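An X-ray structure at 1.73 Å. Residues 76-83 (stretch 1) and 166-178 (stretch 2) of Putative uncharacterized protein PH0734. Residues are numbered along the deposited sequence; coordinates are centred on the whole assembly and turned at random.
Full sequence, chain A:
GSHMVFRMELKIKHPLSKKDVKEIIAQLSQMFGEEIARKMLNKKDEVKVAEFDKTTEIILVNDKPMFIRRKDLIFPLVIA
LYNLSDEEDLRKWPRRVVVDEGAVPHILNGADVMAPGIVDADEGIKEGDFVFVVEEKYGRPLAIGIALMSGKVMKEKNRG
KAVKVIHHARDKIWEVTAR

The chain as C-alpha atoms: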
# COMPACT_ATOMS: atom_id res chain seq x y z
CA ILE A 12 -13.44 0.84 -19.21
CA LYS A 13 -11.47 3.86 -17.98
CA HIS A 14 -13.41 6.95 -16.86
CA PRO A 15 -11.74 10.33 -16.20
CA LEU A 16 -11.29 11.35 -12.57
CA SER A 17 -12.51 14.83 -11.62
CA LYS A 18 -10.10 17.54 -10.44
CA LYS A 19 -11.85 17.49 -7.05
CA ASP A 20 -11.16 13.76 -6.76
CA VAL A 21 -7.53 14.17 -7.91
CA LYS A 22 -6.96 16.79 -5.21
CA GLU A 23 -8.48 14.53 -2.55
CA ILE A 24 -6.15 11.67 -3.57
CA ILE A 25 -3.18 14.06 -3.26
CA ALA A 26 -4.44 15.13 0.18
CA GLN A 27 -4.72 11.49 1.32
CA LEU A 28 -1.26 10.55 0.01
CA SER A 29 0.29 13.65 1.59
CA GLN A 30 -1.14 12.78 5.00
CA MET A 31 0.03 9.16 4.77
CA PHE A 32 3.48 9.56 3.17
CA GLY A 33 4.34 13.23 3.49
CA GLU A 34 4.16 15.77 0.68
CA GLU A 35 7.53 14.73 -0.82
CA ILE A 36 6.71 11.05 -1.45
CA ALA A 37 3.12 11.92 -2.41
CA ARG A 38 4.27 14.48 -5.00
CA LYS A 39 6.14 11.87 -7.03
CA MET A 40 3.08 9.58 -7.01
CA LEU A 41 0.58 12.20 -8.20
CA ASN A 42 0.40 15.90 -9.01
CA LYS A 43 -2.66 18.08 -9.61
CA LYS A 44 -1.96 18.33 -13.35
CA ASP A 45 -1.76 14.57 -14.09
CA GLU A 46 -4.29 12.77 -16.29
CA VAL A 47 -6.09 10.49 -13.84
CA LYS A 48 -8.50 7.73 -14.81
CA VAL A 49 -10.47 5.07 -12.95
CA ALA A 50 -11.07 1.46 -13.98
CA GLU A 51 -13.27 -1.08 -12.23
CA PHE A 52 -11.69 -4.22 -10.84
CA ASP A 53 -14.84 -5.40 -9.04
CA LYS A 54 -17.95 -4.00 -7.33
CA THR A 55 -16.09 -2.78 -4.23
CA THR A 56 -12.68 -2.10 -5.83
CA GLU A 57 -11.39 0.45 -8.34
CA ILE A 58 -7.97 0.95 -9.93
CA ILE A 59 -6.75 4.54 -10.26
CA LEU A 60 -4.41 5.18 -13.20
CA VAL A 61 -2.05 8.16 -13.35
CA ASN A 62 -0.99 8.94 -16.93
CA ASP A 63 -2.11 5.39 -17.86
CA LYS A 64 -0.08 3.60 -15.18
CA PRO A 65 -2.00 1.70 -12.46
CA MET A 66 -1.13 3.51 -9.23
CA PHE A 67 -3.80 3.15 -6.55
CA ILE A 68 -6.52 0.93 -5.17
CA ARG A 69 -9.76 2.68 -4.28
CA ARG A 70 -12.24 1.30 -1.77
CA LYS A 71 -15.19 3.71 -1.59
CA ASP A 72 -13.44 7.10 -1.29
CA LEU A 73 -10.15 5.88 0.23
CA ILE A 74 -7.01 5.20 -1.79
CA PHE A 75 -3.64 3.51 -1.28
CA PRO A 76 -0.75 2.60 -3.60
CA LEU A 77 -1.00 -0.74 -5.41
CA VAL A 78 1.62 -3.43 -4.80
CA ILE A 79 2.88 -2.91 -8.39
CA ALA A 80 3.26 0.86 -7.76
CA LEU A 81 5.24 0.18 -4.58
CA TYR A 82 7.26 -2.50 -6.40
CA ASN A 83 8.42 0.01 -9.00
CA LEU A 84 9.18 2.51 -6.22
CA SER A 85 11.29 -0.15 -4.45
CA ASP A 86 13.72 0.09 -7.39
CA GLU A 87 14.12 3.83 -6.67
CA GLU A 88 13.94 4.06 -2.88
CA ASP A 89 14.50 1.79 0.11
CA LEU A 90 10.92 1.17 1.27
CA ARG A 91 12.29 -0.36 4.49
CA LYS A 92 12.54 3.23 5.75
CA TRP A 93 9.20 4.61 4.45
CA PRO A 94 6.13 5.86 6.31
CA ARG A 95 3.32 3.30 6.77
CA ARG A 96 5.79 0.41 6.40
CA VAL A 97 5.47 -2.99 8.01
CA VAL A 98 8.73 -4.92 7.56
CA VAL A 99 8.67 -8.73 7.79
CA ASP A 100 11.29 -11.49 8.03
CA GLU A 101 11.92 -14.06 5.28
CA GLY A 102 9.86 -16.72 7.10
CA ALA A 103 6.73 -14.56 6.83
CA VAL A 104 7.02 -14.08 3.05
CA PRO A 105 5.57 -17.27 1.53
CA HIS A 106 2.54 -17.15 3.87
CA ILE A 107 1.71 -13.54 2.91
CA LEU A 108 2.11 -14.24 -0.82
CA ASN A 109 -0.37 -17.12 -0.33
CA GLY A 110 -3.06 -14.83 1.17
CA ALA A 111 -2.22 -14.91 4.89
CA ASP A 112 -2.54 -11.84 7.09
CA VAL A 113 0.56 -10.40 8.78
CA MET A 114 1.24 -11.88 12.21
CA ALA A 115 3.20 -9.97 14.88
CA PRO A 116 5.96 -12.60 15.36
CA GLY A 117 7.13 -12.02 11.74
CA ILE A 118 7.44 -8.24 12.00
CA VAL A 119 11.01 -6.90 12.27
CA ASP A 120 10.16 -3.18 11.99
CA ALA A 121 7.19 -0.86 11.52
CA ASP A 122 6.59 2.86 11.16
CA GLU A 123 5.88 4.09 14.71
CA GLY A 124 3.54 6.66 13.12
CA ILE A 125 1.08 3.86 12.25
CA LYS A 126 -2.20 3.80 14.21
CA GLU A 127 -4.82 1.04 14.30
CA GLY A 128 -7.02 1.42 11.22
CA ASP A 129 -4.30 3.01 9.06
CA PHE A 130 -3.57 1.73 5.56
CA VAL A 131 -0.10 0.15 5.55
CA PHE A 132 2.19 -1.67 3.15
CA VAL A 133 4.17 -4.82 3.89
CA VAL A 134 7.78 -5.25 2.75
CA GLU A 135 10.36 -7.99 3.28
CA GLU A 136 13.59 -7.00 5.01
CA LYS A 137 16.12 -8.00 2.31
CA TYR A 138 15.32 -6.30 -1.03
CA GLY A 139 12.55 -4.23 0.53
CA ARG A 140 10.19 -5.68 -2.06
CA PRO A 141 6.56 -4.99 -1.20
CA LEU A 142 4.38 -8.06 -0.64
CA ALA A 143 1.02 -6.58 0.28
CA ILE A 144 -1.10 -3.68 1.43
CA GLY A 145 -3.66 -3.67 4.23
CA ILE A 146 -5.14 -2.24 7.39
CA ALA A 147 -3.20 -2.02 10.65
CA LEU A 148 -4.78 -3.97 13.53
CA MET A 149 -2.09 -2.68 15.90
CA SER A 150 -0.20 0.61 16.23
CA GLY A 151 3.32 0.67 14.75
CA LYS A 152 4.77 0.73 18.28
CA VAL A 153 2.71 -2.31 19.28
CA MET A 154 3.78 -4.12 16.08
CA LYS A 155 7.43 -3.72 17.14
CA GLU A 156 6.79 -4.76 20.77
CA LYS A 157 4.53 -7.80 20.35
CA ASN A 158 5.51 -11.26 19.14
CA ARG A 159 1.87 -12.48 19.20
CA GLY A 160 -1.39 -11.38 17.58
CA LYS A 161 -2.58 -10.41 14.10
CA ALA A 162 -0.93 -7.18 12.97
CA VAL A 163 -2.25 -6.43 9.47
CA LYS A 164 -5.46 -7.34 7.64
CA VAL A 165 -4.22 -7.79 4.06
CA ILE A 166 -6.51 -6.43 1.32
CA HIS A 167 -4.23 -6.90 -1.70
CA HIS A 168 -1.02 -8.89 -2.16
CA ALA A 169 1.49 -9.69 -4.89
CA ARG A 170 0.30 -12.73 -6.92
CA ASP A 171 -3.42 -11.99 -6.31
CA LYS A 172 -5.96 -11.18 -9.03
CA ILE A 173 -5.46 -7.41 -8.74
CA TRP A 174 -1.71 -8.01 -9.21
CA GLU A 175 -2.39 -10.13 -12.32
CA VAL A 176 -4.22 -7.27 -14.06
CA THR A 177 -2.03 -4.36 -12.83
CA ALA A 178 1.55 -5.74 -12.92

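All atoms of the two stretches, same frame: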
# COMPACT_ATOMS: atom_id res chain seq x y z
N PRO A 76 -1.52 3.18 -2.49
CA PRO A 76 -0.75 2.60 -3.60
C PRO A 76 -0.93 1.10 -3.79
O PRO A 76 -1.00 0.34 -2.82
CB PRO A 76 0.70 2.90 -3.20
CG PRO A 76 0.61 4.11 -2.35
CD PRO A 76 -0.66 3.95 -1.57
N LEU A 77 -1.00 0.68 -5.05
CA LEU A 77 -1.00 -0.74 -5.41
C LEU A 77 0.35 -1.38 -5.12
O LEU A 77 1.37 -0.68 -5.02
CB LEU A 77 -1.31 -0.91 -6.90
CG LEU A 77 -2.70 -0.50 -7.38
CD1 LEU A 77 -2.72 -0.43 -8.89
CD2 LEU A 77 -3.78 -1.45 -6.86
N VAL A 78 0.36 -2.70 -4.99
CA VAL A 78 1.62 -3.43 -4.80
C VAL A 78 2.58 -3.19 -5.98
O VAL A 78 3.78 -2.98 -5.76
CB VAL A 78 1.40 -4.94 -4.51
CG1 VAL A 78 2.74 -5.66 -4.34
CG2 VAL A 78 0.58 -5.11 -3.23
N ILE A 79 2.05 -3.19 -7.21
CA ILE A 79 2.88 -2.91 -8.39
C ILE A 79 3.53 -1.51 -8.33
O ILE A 79 4.72 -1.36 -8.64
CB ILE A 79 2.14 -3.15 -9.74
CG1 ILE A 79 3.12 -3.09 -10.93
CG2 ILE A 79 0.99 -2.18 -9.94
CD1 ILE A 79 4.27 -4.09 -10.84
N ALA A 80 2.75 -0.51 -7.91
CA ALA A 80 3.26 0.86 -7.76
C ALA A 80 4.40 0.92 -6.75
O ALA A 80 5.44 1.55 -6.99
CB ALA A 80 2.14 1.80 -7.36
N LEU A 81 4.21 0.25 -5.61
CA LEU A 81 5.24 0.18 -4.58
C LEU A 81 6.44 -0.63 -5.05
O LEU A 81 7.58 -0.34 -4.67
CB LEU A 81 4.66 -0.41 -3.29
CG LEU A 81 3.61 0.48 -2.60
CD1 LEU A 81 2.92 -0.29 -1.48
CD2 LEU A 81 4.21 1.78 -2.06
N TYR A 82 6.19 -1.66 -5.87
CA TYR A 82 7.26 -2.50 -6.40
C TYR A 82 8.20 -1.67 -7.26
O TYR A 82 9.43 -1.73 -7.11
CB TYR A 82 6.70 -3.68 -7.20
CG TYR A 82 7.79 -4.63 -7.65
CD1 TYR A 82 8.19 -5.69 -6.84
CD2 TYR A 82 8.44 -4.45 -8.87
CE1 TYR A 82 9.21 -6.56 -7.24
CE2 TYR A 82 9.46 -5.31 -9.28
CZ TYR A 82 9.83 -6.36 -8.46
OH TYR A 82 10.84 -7.21 -8.87
N ASN A 83 7.62 -0.88 -8.17
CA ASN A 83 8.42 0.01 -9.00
C ASN A 83 9.17 1.05 -8.18
O ASN A 83 10.34 1.35 -8.46
CB ASN A 83 7.54 0.64 -10.09
CG ASN A 83 7.14 -0.37 -11.15
OD1 ASN A 83 7.87 -1.33 -11.41
ND2 ASN A 83 5.97 -0.16 -11.75
N ILE A 166 -5.41 -6.65 2.26
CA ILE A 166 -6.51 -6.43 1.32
C ILE A 166 -6.09 -6.64 -0.14
O ILE A 166 -6.94 -6.72 -1.04
CB ILE A 166 -7.16 -5.02 1.50
CG1 ILE A 166 -6.20 -3.90 1.10
CG2 ILE A 166 -7.68 -4.85 2.93
CD1 ILE A 166 -6.83 -2.50 1.13
N HIS A 167 -4.78 -6.72 -0.37
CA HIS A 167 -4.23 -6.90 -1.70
C HIS A 167 -2.78 -7.33 -1.53
O HIS A 167 -2.03 -6.73 -0.76
CB HIS A 167 -4.36 -5.60 -2.53
CG HIS A 167 -3.52 -5.57 -3.77
ND1 HIS A 167 -2.82 -4.44 -4.16
CD2 HIS A 167 -3.26 -6.51 -4.71
CE1 HIS A 167 -2.16 -4.70 -5.28
NE2 HIS A 167 -2.41 -5.95 -5.63
N HIS A 168 -2.39 -8.40 -2.23
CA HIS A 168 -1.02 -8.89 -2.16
C HIS A 168 -0.48 -9.25 -3.53
O HIS A 168 -1.25 -9.51 -4.46
CB HIS A 168 -0.90 -10.07 -1.18
CG HIS A 168 -1.66 -11.29 -1.61
ND1 HIS A 168 -1.14 -12.25 -2.45
CD2 HIS A 168 -2.90 -11.73 -1.27
CE1 HIS A 168 -2.02 -13.21 -2.63
NE2 HIS A 168 -3.11 -12.92 -1.93
N ALA A 169 0.85 -9.25 -3.66
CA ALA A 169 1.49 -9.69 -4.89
C ALA A 169 1.04 -11.13 -5.18
O ALA A 169 0.87 -11.93 -4.25
CB ALA A 169 3.01 -9.61 -4.78
N ARG A 170 0.82 -11.43 -6.46
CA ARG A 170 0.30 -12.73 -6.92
C ARG A 170 -1.23 -12.89 -6.86
O ARG A 170 -1.75 -13.92 -7.32
CB ARG A 170 0.96 -13.92 -6.19
CG ARG A 170 2.47 -14.00 -6.31
CD ARG A 170 2.94 -15.29 -5.67
NE ARG A 170 4.39 -15.36 -5.56
CZ ARG A 170 5.04 -16.35 -4.95
NH1 ARG A 170 4.38 -17.35 -4.40
NH2 ARG A 170 6.37 -16.32 -4.90
N ASP A 171 -1.95 -11.92 -6.31
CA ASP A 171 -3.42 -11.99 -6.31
C ASP A 171 -4.00 -11.54 -7.66
O ASP A 171 -3.25 -11.24 -8.60
CB ASP A 171 -4.05 -11.27 -5.10
CG ASP A 171 -4.04 -9.75 -5.22
OD1 ASP A 171 -3.67 -9.20 -6.27
OD2 ASP A 171 -4.44 -9.09 -4.23
N LYS A 172 -5.32 -11.50 -7.76
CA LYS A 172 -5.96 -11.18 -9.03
C LYS A 172 -5.80 -9.72 -9.45
O LYS A 172 -5.70 -9.42 -10.64
CB LYS A 172 -7.44 -11.60 -9.02
CG LYS A 172 -7.64 -13.10 -9.22
CD LYS A 172 -7.20 -13.54 -10.62
CE LYS A 172 -7.16 -15.05 -10.76
NZ LYS A 172 -6.50 -15.48 -12.03
N ILE A 173 -5.75 -8.82 -8.47
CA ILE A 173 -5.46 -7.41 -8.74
C ILE A 173 -4.04 -7.26 -9.32
O ILE A 173 -3.83 -6.54 -10.30
CB ILE A 173 -5.63 -6.53 -7.48
CG1 ILE A 173 -7.10 -6.54 -7.03
CG2 ILE A 173 -5.15 -5.10 -7.74
CD1 ILE A 173 -7.37 -5.94 -5.64
N TRP A 174 -3.09 -7.96 -8.71
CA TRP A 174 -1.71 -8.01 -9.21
C TRP A 174 -1.66 -8.49 -10.66
O TRP A 174 -0.99 -7.89 -11.49
CB TRP A 174 -0.87 -8.92 -8.31
CG TRP A 174 0.54 -9.15 -8.79
CD1 TRP A 174 1.00 -10.21 -9.53
CD2 TRP A 174 1.68 -8.32 -8.54
NE1 TRP A 174 2.34 -10.08 -9.76
CE2 TRP A 174 2.79 -8.93 -9.16
CE3 TRP A 174 1.88 -7.11 -7.85
CZ2 TRP A 174 4.08 -8.38 -9.12
CZ3 TRP A 174 3.16 -6.56 -7.81
CH2 TRP A 174 4.24 -7.20 -8.44
N GLU A 175 -2.40 -9.56 -10.96
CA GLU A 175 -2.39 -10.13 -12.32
C GLU A 175 -2.73 -9.09 -13.38
O GLU A 175 -2.10 -9.04 -14.44
CB GLU A 175 -3.34 -11.32 -12.42
CG GLU A 175 -2.84 -12.56 -11.68
CD GLU A 175 -3.64 -13.82 -11.99
OE1 GLU A 175 -4.47 -13.80 -12.93
OE2 GLU A 175 -3.43 -14.83 -11.30
N VAL A 176 -3.72 -8.24 -13.08
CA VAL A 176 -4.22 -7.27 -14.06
C VAL A 176 -3.55 -5.89 -14.00
O VAL A 176 -3.81 -5.04 -14.85
CB VAL A 176 -5.77 -7.11 -14.01
CG1 VAL A 176 -6.46 -8.46 -14.22
CG2 VAL A 176 -6.23 -6.46 -12.70
N THR A 177 -2.70 -5.66 -12.99
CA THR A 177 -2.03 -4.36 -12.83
C THR A 177 -0.50 -4.41 -13.01
O THR A 177 0.12 -3.37 -13.27
CB THR A 177 -2.33 -3.73 -11.46
OG1 THR A 177 -1.96 -4.65 -10.42
CG2 THR A 177 -3.81 -3.37 -11.33
N ALA A 178 0.09 -5.59 -12.88
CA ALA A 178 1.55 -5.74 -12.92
C ALA A 178 2.11 -5.83 -14.34
O ALA A 178 1.52 -6.47 -15.21
CB ALA A 178 1.99 -6.94 -12.10
O HOH W 1 -0.60 -4.35 -7.85

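The two stretches meet through the start of one helix and a strand–turn–helix segment almost ninety residues further on. Stretch 1 enters helix 78-83 from Pro-76 and Leu-77; stretch 2 runs from a short strand at His-167 and His-168 through a type II turn, His-168 to Asp-171, into helix 172-177. The two helix axes approach to 10.3 Å with 61° between their directions, and the contact buries 439 Å² in all. No direct hydrogen bond crosses it, so shape and apolar packing do most of the work, helped by one bridging water.

Pro-76 points its side chain away and takes no part. Leu-77, the N-cap residue, is the first to reach across. Its side chain is branched and wholly apolar, which suits a buried site among several neighbours: CD2 lies 4.0 Å from Ile-173 CG2 and 4.0 Å from His-167 CE1, while CD1 lies 4.0 Å from Thr-177 CG2. Leucine thus touches both the strand and the second helix.

Val-78 opens the helix and has the largest area covered by the other stretch. Its CG2 sits over one face of the His-167 imidazole, 3.7 Å from the ring centroid, a CH-pi contact in which a methyl group packs against the pi cloud. Val-78 CG1 turns to other partners, meeting Trp-174 CZ3 at 3.6 Å and Ala-169 CB at 4.0 Å. The compact branching at CB lets the two methyls serve different surfaces, and the small methyl of Ala-169 fits this close approach. The packing has a price: His-167 ND1 is buried here without a polar partner.

At Ile-79 the backbone supplies the polar link. In the first turn of a helix, amides lack an acceptor one turn earlier, and Ile-79 N instead donates to water 1 at 3.0 Å; the same water donates to Thr-177 OG1 at 2.9 Å. Thr-177 OG1 in turn gives its hydrogen to Ile-173 O, 2.7 Å away, so the hydroxyl both donates within its own helix and accepts from the water. The side chain of Ile-79 covers the end of stretch 2. Ile-79 CD1 lies 3.9 Å from Trp-174 CH2 and 3.9 Å from Ala-178 CB, and Ile-79 CG2 lies 3.6 Å from Thr-177 O.

Ala-80 and Leu-81 make no contact, as the helix carries them off this side. One turn on from Val-78, Tyr-82 returns to it, tied by Tyr-82 N to Val-78 O at 2.8 Å. Its CG comes 4.5 Å from Trp-174 CH2, at the edge of the indole, a loose apolar contact that covers little of the tyrosine. Asn-83 stays clear.

Trp-174 therefore meets three residues of stretch 1, its long side chain bringing the ring close although its CA-to-CB bond points sideways. Asp-171 helps set its helix: OD1 accepts from Trp-174 N at 2.8 Å, a capping bond that satisfies an otherwise free amide.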